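Local coordinates for protein phosphotransferase system, mannose/fructose/N-acetylgalactosamine-specific component IIB (Thermoanaerobacter tengcongensis, PDB 3LFJ) that probably serves as the IIB component of a mannose-type sugar phosphotransferase system, relaying phosphate from a phosphohistidine protein to an incoming sugar, at residues 171-174 with 175-179. Sequence-based numbering, arbitrary orientation.
Sequences EKIH and LTTVV
Ile173 reaches the first helical turn because CG1 lies beside its own backbone N (chi1 -56°), which leaves the CG2 methyl trans to that N and directed at Thr177 and Val178. In Val178 the first torsion (168°) sets CG2 opposite the carbonyl carbon, and the two methyls meet, Ile173 CG2 to Val178 CG2, at 3.7 Å. The same Ile173 CG2 sits 3.9 Å from Thr177 CG2, and in both pairs the side chains cross at roughly a right angle. One branch of the isoleucine thus bears against two successive helical residues.

The backbone turns at His174, the N-cap residue, whose carbonyl oxygen serves two amides. Val178 N gives the regular i to i+4 bond to His174 O at 3.1 Å, the straighter of the two. Thr177 N adds a weak, strongly bent bond to His174 O at 3.0 Å. Val178 CG2 also packs against His174 O at 3.5 Å. Beyond the junction, Leu175 and Val179 lean on helix 145-158, while Val178 meets Leu164 of the neighbouring strand. Strand 173-174, antiparallel to strand 161-164 at one edge of the mixed sheet, passes into helix 175-182 without an intervening residue: a direct strand-to-helix junction with His174 as N-cap, at the C-terminal end of the alpha/beta fold of this sorbose-family IIB protein.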
loop_
_atom_site.group_PDB
_atom_site.type_symbol
_atom_site.label_atom_id
_atom_site.label_comp_id
_atom_site.label_asym_id
_atom_site.label_seq_id
_atom_site.Cartn_x
_atom_site.Cartn_y
_atom_site.Cartn_z
ATOM N N GLU A 171 -12.093 5.192 -11.161
ATOM C CA GLU A 171 -11.115 5.344 -12.241
ATOM C C GLU A 171 -9.700 4.854 -11.900
ATOM O O GLU A 171 -9.139 5.183 -10.848
ATOM C CB GLU A 171 -11.046 6.794 -12.744
ATOM C CG GLU A 171 -10.229 6.942 -14.030
ATOM C CD GLU A 171 -10.072 8.392 -14.490
ATOM O OE1 GLU A 171 -10.454 9.312 -13.739
ATOM O OE2 GLU A 171 -9.554 8.604 -15.609
ATOM N N LYS A 172 -9.142 4.073 -12.819
ATOM C CA LYS A 172 -7.785 3.558 -12.699
ATOM C C LYS A 172 -6.873 4.298 -13.670
ATOM O O LYS A 172 -7.133 4.335 -14.880
ATOM C CB LYS A 172 -7.754 2.054 -12.992
ATOM C CG LYS A 172 -6.368 1.430 -12.905
ATOM C CD LYS A 172 -6.378 -0.044 -13.306
ATOM C CE LYS A 172 -7.219 -0.890 -12.354
ATOM N NZ LYS A 172 -7.176 -2.336 -12.714
ATOM N N ILE A 173 -5.810 4.899 -13.141
ATOM C CA ILE A 173 -4.833 5.609 -13.970
ATOM C C ILE A 173 -3.450 4.976 -13.818
ATOM O O ILE A 173 -2.860 5.025 -12.739
ATOM C CB ILE A 173 -4.734 7.096 -13.576
ATOM C CG1 ILE A 173 -6.110 7.764 -13.645
ATOM C CG2 ILE A 173 -3.731 7.817 -14.484
ATOM C CD1 ILE A 173 -6.133 9.196 -13.112
ATOM N N HIS A 174 -2.919 4.372 -14.877
ATOM C CA HIS A 174 -1.591 3.774 -14.777
ATOM C C HIS A 174 -0.492 4.816 -14.613
ATOM O O HIS A 174 -0.649 5.969 -15.008
ATOM C CB HIS A 174 -1.297 2.863 -15.971
ATOM C CG HIS A 174 -2.355 1.831 -16.196
ATOM N ND1 HIS A 174 -2.252 0.543 -15.717
ATOM C CD2 HIS A 174 -3.560 1.912 -16.806
ATOM C CE1 HIS A 174 -3.341 -0.131 -16.040
ATOM N NE2 HIS A 174 -4.150 0.676 -16.705
ATOM N N LEU A 175 0.613 4.400 -14.000
ATOM C CA LEU A 175 1.741 5.280 -13.756
ATOM C C LEU A 175 2.211 5.968 -15.044
ATOM O O LEU A 175 2.495 7.164 -15.044
ATOM C CB LEU A 175 2.895 4.500 -13.119
ATOM C CG LEU A 175 4.165 5.285 -12.794
ATOM C CD1 LEU A 175 3.859 6.497 -11.912
ATOM C CD2 LEU A 175 5.217 4.361 -12.153
ATOM N N THR A 176 2.295 5.215 -16.135
ATOM C CA THR A 176 2.785 5.795 -17.385
ATOM C C THR A 176 1.906 6.958 -17.845
ATOM O O THR A 176 2.407 7.960 -18.367
ATOM C CB THR A 176 2.869 4.740 -18.495
ATOM O OG1 THR A 176 1.595 4.103 -18.642
ATOM C CG2 THR A 176 3.906 3.698 -18.142
ATOM N N THR A 177 0.598 6.827 -17.626
ATOM C CA THR A 177 -0.361 7.873 -17.978
ATOM C C THR A 177 -0.196 9.089 -17.081
ATOM O O THR A 177 -0.357 10.231 -17.522
ATOM C CB THR A 177 -1.807 7.361 -17.866
ATOM O OG1 THR A 177 -1.985 6.247 -18.744
ATOM C CG2 THR A 177 -2.800 8.457 -18.226
ATOM N N VAL A 178 0.119 8.839 -15.811
ATOM C CA VAL A 178 0.373 9.916 -14.868
ATOM C C VAL A 178 1.535 10.778 -15.344
ATOM O O VAL A 178 1.463 12.015 -15.328
ATOM C CB VAL A 178 0.690 9.355 -13.450
ATOM C CG1 VAL A 178 1.242 10.451 -12.539
ATOM C CG2 VAL A 178 -0.555 8.730 -12.842
ATOM N N VAL A 179 2.616 10.124 -15.747
ATOM C CA VAL A 179 3.796 10.848 -16.195
ATOM C C VAL A 179 3.480 11.653 -17.455
ATOM O O VAL A 179 3.786 12.839 -17.540
ATOM C CB VAL A 179 4.958 9.909 -16.499
ATOM C CG1 VAL A 179 6.072 10.674 -17.207
ATOM C CG2 VAL A 179 5.469 9.246 -15.217
#